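Local coordinates for SusD-like carbohydrate binding protein (Bacteroides vulgatus, PDB 3LEW) that probably binds carbohydrate at the cell surface as an outer-membrane member of the SusD family, serving nutrient capture, at residues A212-R217 with L396-E401; T276-S281 with R332-Q337; N353-A358 with I413-T418. All blocks are in the same frame, centred on the assembly; numbering follows the deposited sequence.

In the fold
Contacts 1 and 3 form one continuous buried cluster, their centres about 5 Å apart, while contact 2 lies near the surface, about 31 Å from the centre of contact 1 and about 35 Å from that of contact 3. The join between 1 and 3 runs through Arg-414: its NH2 lies 3.3 Å from NE of Arg-398, and its CD packs 3.4 Å from CD1 of Tyr-215. Along the chain the segments of these two contacts alternate, whereas contact 2 is complete in the sequence before contact 3 begins. Contacts 2 and 3 sit on opposite sides of the chain's centre. Contacts 1 and 3 are buried packing in the helical part, and contact 2 joins surface loops.

Contact 1: A212-R217 with L396-E401; sequences ACLYAR and LERRKE
Leu-214 and Arg-398 have the nearest CA atoms of segments 212-217 and 396-401, yet these are still 13.4 Å apart, so only long side chains can bridge the gap. The first helix finishes here in a Schellman motif, with Arg-217 leaving helical geometry at positive phi. Arg-398 and Tyr-215 reach in from the two sides. The arginine chain bends at chi3 (62°) and brings the guanidinium up to the tyrosine, where Arg-398 NH2 stands at the ring edge, 3.8 Å from Tyr-215 OH. The ring and guanidinium planes are turned 77° against each other. A water joins the two groups: it accepts from Arg-398 NH2 at 2.9 Å, in the guanidinium plane, and is hydrogen-bonded to Tyr-215 OH at 3.0 Å. Leu-214 adds a methyl, with CD2 4.3 Å from Arg-398 NH1. The direct ionic partner of Arg-398 lies elsewhere, in Asp-411, which takes its NE in a salt bridge, and Phe-407 packs on both Arg-398 and Tyr-215. The contact ties two distant parts of the sequence together, consistent with the TPR-like helical scaffold of the SusD family. A buried arginine charge thus meets a phenol through water rather than directly, and the nearby carboxylate of Asp-411 probably offsets much of that charge.

Contact 2: T276-S281 with R332-Q337; sequences TTTKGS and RDIENQ
A type II beta turn, Thr-278 to Ser-281, receives the side chain of Ile-334 in a small apolar contact between two surface loops of this SusD-family protein. One loop leads from helix 271-274 to strand 286-288, the other from strand 321-326 to strand 341-345. The turn is closed by the backbone bond from Ser-281 N to Thr-278 O, and the CA atoms of Gly-280 and Ile-334 come within 6.8 Å of each other. Ile-334 and Thr-278 meet tip to tip. The threonine presents its methyl, CG2, which lies 3.7 Å from Ile-334 CG1, while its hydroxyl OG1 turns to the carboxylate of Asp-275. With CG1 set opposite the backbone N (chi1 -176°), Ile-334 sends its longer branch across the turn: CG1 also lies 3.7 Å from Lys-279 O, and CD1 reaches over the glycine to 4.0 Å from Gly-280 C. Glycine suits this place twice over, since a CB would sit tight against Ile-334 CG1 and, at a phi of 114°, would press on the carbonyl oxygen of Lys-279. Asp-275 also takes Ser-281 OG through its backbone O, bracing the turn from within its own loop. Gln-337 supplies polar links between the loops, OE1 to His-272 NE2 and NE2 to Tyr-282 OH. The isoleucine loop has its own brace, an Asx motif at Asp-333. There Asn-336 N approaches Asp-333 OD1 from above the carboxylate plane at 3.1 Å, and Asn-336 ND2, with the acceptor in its amide plane, gives a straight bond (169°) to Asp-333 OD2 at 2.9 Å.

Contact 3: N353-A358 with I413-T418; sequences NAEAKA and IRNQQT
Glu-355 on helix 346-359 and Asn-415 of segment 413-418 have the nearest CA atoms, 11.5 Å apart, a gap closed by a glutamate and an arginine extended from opposite directions. Arg-414 grips Glu-355 end-on with two nitrogens: NH2 gives a bond of 2.9 Å to Glu-355 OE1, and NH1 one of the same length to Glu-355 OE2. Both are fairly straight, at about 160°. The carboxylate is twisted 38° from the guanidinium, so the two oxygens are met differently. OE1 uses its syn lone pair, whereas the NH1 donor comes to OE2 from above the carboxylate plane. Arg-414 gets there with CG wedged between its backbone N and carbonyl carbon (chi1 76°) and the rest of the chain straight to NE. This buried ion pair joins helical segments in a way consistent with the TPR-like scaffold of the SusD family, and Leu-214 of helix 202-215 packs against both of its members. Second partners hold each end: Trp-395 NE1 bonds to Glu-355 OE2, and Asp-411 takes Arg-414 NE. With an alanine here in place of Glu-355, the Arg-414 guanidinium is likely to lose its carboxylate mate beside the like charge of Arg-398, and Trp-395 NE1 its acceptor. OD1 of Asn-415 lies over one face of the Arg-414 guanidinium, 3.3 Å above its plane and offset toward the rim. Asn-415 ND2 bonds to Gln-417 OE1 at 3.2 Å, which helps fix the amide's rotation. Behind the glutamate, on the same helix, Lys-357 NZ meets a lone pair of Asn-353 OD1 at 2.8 Å and also salt-bridges Asp-364 and Asp-227.

Contact 1: A212-R217 with L396-E401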
loop_
_atom_site.group_PDB
_atom_site.type_symbol
_atom_site.label_atom_id
_atom_site.label_comp_id
_atom_site.label_asym_id
_atom_site.label_seq_id
_atom_site.Cartn_x
_atom_site.Cartn_y
_atom_site.Cartn_z
ATOM N N ALA A 212 -10.261 -4.918 3.491
ATOM C CA ALA A 212 -11.002 -5.507 2.370
ATOM C C ALA A 212 -12.486 -5.158 2.382
ATOM O O ALA A 212 -13.074 -4.814 1.338
ATOM C CB ALA A 212 -10.800 -7.067 2.339
ATOM N N CYS A 213 -13.092 -5.209 3.570
ATOM C CA CYS A 213 -14.461 -4.873 3.709
ATOM C C CYS A 213 -14.720 -3.415 3.476
ATOM O O CYS A 213 -15.707 -3.092 2.850
ATOM C CB CYS A 213 -14.995 -5.295 5.067
ATOM S SG CYS A 213 -15.123 -7.113 5.258
ATOM N N LEU A 214 -13.826 -2.545 3.920
ATOM C CA LEU A 214 -13.946 -1.128 3.579
ATOM C C LEU A 214 -13.923 -0.895 2.062
ATOM O O LEU A 214 -14.769 -0.161 1.516
ATOM C CB LEU A 214 -12.848 -0.301 4.264
ATOM C CG LEU A 214 -13.007 1.219 4.076
ATOM C CD1 LEU A 214 -14.054 1.730 5.092
ATOM C CD2 LEU A 214 -11.647 1.962 4.285
ATOM N N TYR A 215 -12.922 -1.467 1.379
ATOM C CA TYR A 215 -12.773 -1.254 -0.041
ATOM C C TYR A 215 -13.938 -1.808 -0.853
ATOM O O TYR A 215 -14.323 -1.213 -1.857
ATOM C CB TYR A 215 -11.465 -1.875 -0.525
ATOM C CG TYR A 215 -10.184 -1.253 -0.003
ATOM C CD1 TYR A 215 -10.168 -0.209 0.922
ATOM C CD2 TYR A 215 -8.959 -1.732 -0.448
ATOM C CE1 TYR A 215 -8.979 0.330 1.364
ATOM C CE2 TYR A 215 -7.786 -1.172 -0.003
ATOM C CZ TYR A 215 -7.789 -0.154 0.891
ATOM O OH TYR A 215 -6.586 0.347 1.367
ATOM N N ALA A 216 -14.520 -2.904 -0.372
ATOM C CA ALA A 216 -15.708 -3.526 -0.951
ATOM C C ALA A 216 -17.042 -2.845 -0.593
ATOM O O ALA A 216 -18.105 -3.297 -1.042
ATOM C CB ALA A 216 -15.760 -5.040 -0.545
ATOM N N ARG A 217 -16.991 -1.792 0.232
ATOM C CA ARG A 217 -18.174 -1.045 0.685
ATOM C C ARG A 217 -19.123 -1.851 1.572
ATOM O O ARG A 217 -20.348 -1.610 1.586
ATOM C CB ARG A 217 -18.896 -0.387 -0.529
ATOM C CG ARG A 217 -17.917 0.346 -1.407
ATOM C CD ARG A 217 -18.594 1.149 -2.565
ATOM N NE ARG A 217 -19.318 2.332 -2.091
ATOM C CZ ARG A 217 -18.765 3.508 -1.823
ATOM N NH1 ARG A 217 -17.475 3.689 -1.965
ATOM N NH2 ARG A 217 -19.520 4.522 -1.388
ATOM N N LEU A 396 -8.566 12.947 4.011
ATOM C CA LEU A 396 -7.418 13.838 4.150
ATOM C C LEU A 396 -6.474 13.314 5.217
ATOM O O LEU A 396 -5.259 13.293 5.018
ATOM C CB LEU A 396 -7.819 15.280 4.460
ATOM C CG LEU A 396 -8.213 16.087 3.220
ATOM C CD1 LEU A 396 -9.072 17.276 3.620
ATOM C CD2 LEU A 396 -6.979 16.532 2.465
ATOM N N GLU A 397 -7.026 12.883 6.336
ATOM C CA GLU A 397 -6.175 12.317 7.410
ATOM C C GLU A 397 -5.476 11.021 6.952
ATOM O O GLU A 397 -4.344 10.764 7.359
ATOM C CB GLU A 397 -6.979 12.149 8.717
ATOM C CG GLU A 397 -6.131 11.966 9.953
ATOM C CD GLU A 397 -5.191 13.123 10.236
ATOM O OE1 GLU A 397 -5.591 14.307 10.160
ATOM O OE2 GLU A 397 -4.012 12.817 10.472
ATOM N N ARG A 398 -6.117 10.194 6.105
ATOM C CA ARG A 398 -5.404 9.073 5.479
ATOM C C ARG A 398 -4.163 9.533 4.685
ATOM O O ARG A 398 -3.123 8.925 4.796
ATOM C CB ARG A 398 -6.316 8.273 4.526
ATOM C CG ARG A 398 -7.403 7.507 5.234
ATOM C CD ARG A 398 -8.355 6.802 4.231
ATOM N NE ARG A 398 -7.646 5.836 3.429
ATOM C CZ ARG A 398 -7.427 4.555 3.736
ATOM N NH1 ARG A 398 -7.908 4.017 4.833
ATOM N NH2 ARG A 398 -6.701 3.800 2.912
ATOM N N ARG A 399 -4.300 10.577 3.855
ATOM C CA ARG A 399 -3.181 11.095 3.073
ATOM C C ARG A 399 -2.078 11.598 3.989
ATOM O O ARG A 399 -0.895 11.410 3.687
ATOM C CB ARG A 399 -3.664 12.224 2.150
ATOM C CG ARG A 399 -4.551 11.662 0.993
ATOM C CD ARG A 399 -5.295 12.781 0.321
ATOM N NE ARG A 399 -4.394 13.782 -0.227
ATOM C CZ ARG A 399 -4.802 14.978 -0.662
ATOM N NH1 ARG A 399 -6.088 15.316 -0.608
ATOM N NH2 ARG A 399 -3.946 15.848 -1.163
ATOM N N LYS A 400 -2.478 12.212 5.081
ATOM C CA LYS A 400 -1.525 12.822 6.022
ATOM C C LYS A 400 -0.783 11.744 6.816
ATOM O O LYS A 400 0.429 11.795 6.931
ATOM C CB LYS A 400 -2.242 13.770 6.962
ATOM C CG LYS A 400 -2.762 15.034 6.302
ATOM C CD LYS A 400 -3.768 15.738 7.209
ATOM C CE LYS A 400 -3.107 16.280 8.518
ATOM N NZ LYS A 400 -4.147 16.733 9.512
ATOM N N GLU A 401 -1.517 10.790 7.340
ATOM C CA GLU A 401 -0.944 9.755 8.231
ATOM C C GLU A 401 -0.234 8.647 7.476
ATOM O O GLU A 401 0.729 8.075 7.998
ATOM C CB GLU A 401 -2.052 9.172 9.123
ATOM C CG GLU A 401 -1.653 7.973 10.040
ATOM C CD GLU A 401 -0.626 8.297 11.111
ATOM O OE1 GLU A 401 -0.366 9.490 11.377
ATOM O OE2 GLU A 401 -0.079 7.339 11.713
HETATM O O HOH W 1 -7.001 1.223 4.192
#

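Contact 2: T276-S281 with R332-Q337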
loop_
_atom_site.group_PDB
_atom_site.type_symbol
_atom_site.label_atom_id
_atom_site.label_comp_id
_atom_site.label_asym_id
_atom_site.label_seq_id
_atom_site.Cartn_x
_atom_site.Cartn_y
_atom_site.Cartn_z
ATOM N N THR A 276 14.893 10.242 1.348
ATOM C CA THR A 276 15.284 11.457 0.640
ATOM C C THR A 276 16.215 12.312 1.492
ATOM O O THR A 276 16.496 13.471 1.152
ATOM C CB THR A 276 14.061 12.278 0.233
ATOM O OG1 THR A 276 13.262 12.599 1.399
ATOM C CG2 THR A 276 13.200 11.476 -0.779
ATOM N N THR A 277 16.667 11.747 2.611
ATOM C CA THR A 277 17.465 12.514 3.580
ATOM C C THR A 277 18.815 11.908 4.014
ATOM O O THR A 277 19.718 12.649 4.427
ATOM C CB THR A 277 16.641 12.894 4.831
ATOM O OG1 THR A 277 16.265 11.716 5.554
ATOM C CG2 THR A 277 15.404 13.748 4.481
ATOM N N THR A 278 18.960 10.573 4.002
ATOM C CA THR A 278 20.224 9.964 4.399
ATOM C C THR A 278 21.306 10.062 3.305
ATOM O O THR A 278 21.092 9.650 2.167
ATOM C CB THR A 278 20.067 8.456 4.762
ATOM O OG1 THR A 278 18.977 8.317 5.683
ATOM C CG2 THR A 278 21.364 7.892 5.369
ATOM N N LYS A 279 22.478 10.586 3.651
ATOM C CA LYS A 279 23.619 10.532 2.746
ATOM C C LYS A 279 23.947 9.095 2.430
ATOM O O LYS A 279 24.204 8.312 3.348
ATOM C CB LYS A 279 24.847 11.178 3.387
ATOM C CG LYS A 279 24.667 12.657 3.614
ATOM C CD LYS A 279 25.869 13.230 4.429
ATOM C CE LYS A 279 25.443 14.455 5.258
ATOM N NZ LYS A 279 25.795 15.726 4.561
ATOM N N GLY A 280 23.942 8.761 1.137
ATOM C CA GLY A 280 24.104 7.370 0.701
ATOM C C GLY A 280 22.881 6.766 0.031
ATOM O O GLY A 280 23.012 5.746 -0.644
ATOM N N SER A 281 21.685 7.339 0.224
ATOM C CA SER A 281 20.526 6.907 -0.560
ATOM C C SER A 281 20.777 7.180 -2.041
ATOM O O SER A 281 21.321 8.193 -2.396
ATOM C CB SER A 281 19.264 7.653 -0.109
ATOM O OG SER A 281 18.180 7.374 -0.969
ATOM N N ARG A 332 17.605 1.977 7.959
ATOM C CA ARG A 332 18.021 1.589 9.309
ATOM C C ARG A 332 19.524 1.439 9.385
ATOM O O ARG A 332 20.174 1.986 10.284
ATOM C CB ARG A 332 17.310 0.317 9.757
ATOM C CG ARG A 332 17.642 -0.045 11.190
ATOM C CD ARG A 332 16.868 -1.256 11.632
ATOM N NE ARG A 332 17.475 -2.510 11.130
ATOM C CZ ARG A 332 16.915 -3.343 10.254
ATOM N NH1 ARG A 332 15.770 -3.072 9.711
ATOM N NH2 ARG A 332 17.516 -4.463 9.918
ATOM N N ASP A 333 20.098 0.744 8.404
ATOM C CA ASP A 333 21.542 0.505 8.334
ATOM C C ASP A 333 21.966 0.978 6.946
ATOM O O ASP A 333 21.688 0.312 5.963
ATOM C CB ASP A 333 21.819 -1.003 8.540
ATOM C CG ASP A 333 23.293 -1.353 8.499
ATOM O OD1 ASP A 333 24.109 -0.531 7.983
ATOM O OD2 ASP A 333 23.626 -2.480 8.981
ATOM N N ILE A 334 22.588 2.153 6.846
ATOM C CA ILE A 334 22.844 2.729 5.515
ATOM C C ILE A 334 24.048 2.037 4.833
ATOM O O ILE A 334 24.019 1.778 3.644
ATOM C CB ILE A 334 23.030 4.255 5.578
ATOM C CG1 ILE A 334 23.189 4.846 4.171
ATOM C CG2 ILE A 334 24.239 4.594 6.445
ATOM C CD1 ILE A 334 22.044 4.552 3.208
ATOM N N GLU A 335 25.046 1.644 5.603
ATOM C CA GLU A 335 26.214 0.964 5.033
ATOM C C GLU A 335 25.834 -0.390 4.408
ATOM O O GLU A 335 26.407 -0.780 3.401
ATOM C CB GLU A 335 27.218 0.683 6.138
ATOM C CG GLU A 335 27.842 1.940 6.688
ATOM C CD GLU A 335 28.581 1.652 7.973
ATOM O OE1 GLU A 335 27.892 1.417 8.991
ATOM O OE2 GLU A 335 29.834 1.652 7.952
ATOM N N ASN A 336 24.935 -1.114 5.062
ATOM C CA ASN A 336 24.506 -2.446 4.606
ATOM C C ASN A 336 23.161 -2.419 3.921
ATOM O O ASN A 336 22.654 -3.466 3.481
ATOM C CB ASN A 336 24.530 -3.418 5.776
ATOM C CG ASN A 336 25.902 -3.528 6.372
ATOM O OD1 ASN A 336 26.839 -3.787 5.652
ATOM N ND2 ASN A 336 26.043 -3.275 7.661
ATOM N N GLN A 337 22.614 -1.214 3.771
ATOM C CA GLN A 337 21.380 -0.955 3.008
ATOM C C GLN A 337 20.191 -1.801 3.475
ATOM O O GLN A 337 19.631 -2.586 2.720
ATOM C CB GLN A 337 21.643 -1.095 1.501
ATOM C CG GLN A 337 22.693 -0.123 0.977
ATOM C CD GLN A 337 23.007 -0.291 -0.501
ATOM O OE1 GLN A 337 22.171 -0.773 -1.310
ATOM N NE2 GLN A 337 24.207 0.106 -0.864
#

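Contact 3: N353-A358 with I413-T418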
loop_
_atom_site.group_PDB
_atom_site.type_symbol
_atom_site.label_atom_id
_atom_site.label_comp_id
_atom_site.label_asym_id
_atom_site.label_seq_id
_atom_site.Cartn_x
_atom_site.Cartn_y
_atom_site.Cartn_z
ATOM N N ASN A 353 -11.973 2.146 10.779
ATOM C CA ASN A 353 -13.075 2.205 11.733
ATOM C C ASN A 353 -13.856 3.524 11.604
ATOM O O ASN A 353 -15.106 3.524 11.488
ATOM C CB ASN A 353 -12.535 1.967 13.135
ATOM C CG ASN A 353 -13.610 1.717 14.146
ATOM O OD1 ASN A 353 -13.899 2.604 14.956
ATOM N ND2 ASN A 353 -14.200 0.483 14.158
ATOM N N ALA A 354 -13.135 4.650 11.592
ATOM C CA ALA A 354 -13.773 5.958 11.387
ATOM C C ALA A 354 -14.558 6.050 10.094
ATOM O O ALA A 354 -15.705 6.481 10.081
ATOM C CB ALA A 354 -12.756 7.120 11.478
ATOM N N GLU A 355 -13.969 5.619 8.995
ATOM C CA GLU A 355 -14.632 5.724 7.699
ATOM C C GLU A 355 -15.875 4.816 7.572
ATOM O O GLU A 355 -16.921 5.238 7.066
ATOM C CB GLU A 355 -13.622 5.438 6.566
ATOM C CG GLU A 355 -14.231 5.690 5.210
ATOM C CD GLU A 355 -13.245 5.580 4.034
ATOM O OE1 GLU A 355 -12.005 5.627 4.251
ATOM O OE2 GLU A 355 -13.766 5.510 2.868
ATOM N N ALA A 356 -15.762 3.566 8.041
ATOM C CA ALA A 356 -16.896 2.667 8.022
ATOM C C ALA A 356 -18.033 3.268 8.855
ATOM O O ALA A 356 -19.190 3.309 8.429
ATOM C CB ALA A 356 -16.489 1.312 8.577
ATOM N N LYS A 357 -17.689 3.776 10.029
ATOM C CA LYS A 357 -18.705 4.405 10.871
ATOM C C LYS A 357 -19.375 5.665 10.217
ATOM O O LYS A 357 -20.576 5.894 10.392
ATOM C CB LYS A 357 -18.134 4.701 12.262
ATOM C CG LYS A 357 -17.982 3.430 13.093
ATOM C CD LYS A 357 -17.202 3.656 14.370
ATOM C CE LYS A 357 -17.234 2.377 15.239
ATOM N NZ LYS A 357 -16.295 2.523 16.435
ATOM N N ALA A 358 -18.606 6.454 9.483
ATOM C CA ALA A 358 -19.131 7.641 8.766
ATOM C C ALA A 358 -20.180 7.202 7.744
ATOM O O ALA A 358 -21.256 7.765 7.690
ATOM C CB ALA A 358 -18.006 8.432 8.089
ATOM N N ILE A 413 -8.911 5.539 -6.577
ATOM C CA ILE A 413 -9.755 4.534 -7.266
ATOM C C ILE A 413 -11.037 4.262 -6.451
ATOM O O ILE A 413 -12.137 4.493 -6.935
ATOM C CB ILE A 413 -9.018 3.238 -7.515
ATOM C CG1 ILE A 413 -7.937 3.391 -8.606
ATOM C CG2 ILE A 413 -9.958 2.153 -7.997
ATOM C CD1 ILE A 413 -6.972 2.157 -8.788
ATOM N N ARG A 414 -10.892 3.797 -5.215
ATOM C CA ARG A 414 -12.092 3.343 -4.480
ATOM C C ARG A 414 -13.069 4.466 -4.151
ATOM O O ARG A 414 -14.272 4.253 -4.081
ATOM C CB ARG A 414 -11.696 2.569 -3.240
ATOM C CG ARG A 414 -11.199 3.447 -2.083
ATOM C CD ARG A 414 -10.655 2.627 -0.937
ATOM N NE ARG A 414 -10.189 3.531 0.105
ATOM C CZ ARG A 414 -10.971 4.068 1.043
ATOM N NH1 ARG A 414 -12.227 3.731 1.151
ATOM N NH2 ARG A 414 -10.458 4.951 1.899
ATOM N N ASN A 415 -12.572 5.681 -3.975
ATOM C CA ASN A 415 -13.443 6.822 -3.640
ATOM C C ASN A 415 -13.932 7.612 -4.875
ATOM O O ASN A 415 -14.659 8.598 -4.736
ATOM C CB ASN A 415 -12.714 7.773 -2.693
ATOM C CG ASN A 415 -12.330 7.123 -1.375
ATOM O OD1 ASN A 415 -12.985 6.209 -0.911
ATOM N ND2 ASN A 415 -11.298 7.666 -0.735
ATOM N N GLN A 416 -13.491 7.205 -6.069
ATOM C CA GLN A 416 -13.810 7.921 -7.326
ATOM C C GLN A 416 -13.389 9.382 -7.232
ATOM O O GLN A 416 -14.113 10.297 -7.640
ATOM C CB GLN A 416 -15.275 7.757 -7.729
ATOM C CG GLN A 416 -15.656 6.319 -7.995
ATOM C CD GLN A 416 -17.050 6.184 -8.527
ATOM O OE1 GLN A 416 -17.381 6.690 -9.633
ATOM N NE2 GLN A 416 -17.902 5.542 -7.750
ATOM N N GLN A 417 -12.185 9.594 -6.711
ATOM C CA GLN A 417 -11.666 10.928 -6.583
ATOM C C GLN A 417 -10.759 11.243 -7.738
ATOM O O GLN A 417 -10.468 10.372 -8.559
ATOM C CB GLN A 417 -10.948 11.067 -5.234
ATOM C CG GLN A 417 -11.915 11.197 -4.060
ATOM C CD GLN A 417 -11.158 11.342 -2.772
ATOM O OE1 GLN A 417 -10.522 10.391 -2.306
ATOM N NE2 GLN A 417 -11.185 12.549 -2.199
ATOM N N THR A 418 -10.359 12.517 -7.845
ATOM C CA THR A 418 -9.358 12.881 -8.829
ATOM C C THR A 418 -8.038 13.226 -8.175
ATOM O O THR A 418 -7.969 13.730 -7.059
ATOM C CB THR A 418 -9.798 14.031 -9.728
ATOM O OG1 THR A 418 -8.836 14.187 -10.793
ATOM C CG2 THR A 418 -9.981 15.362 -8.930
#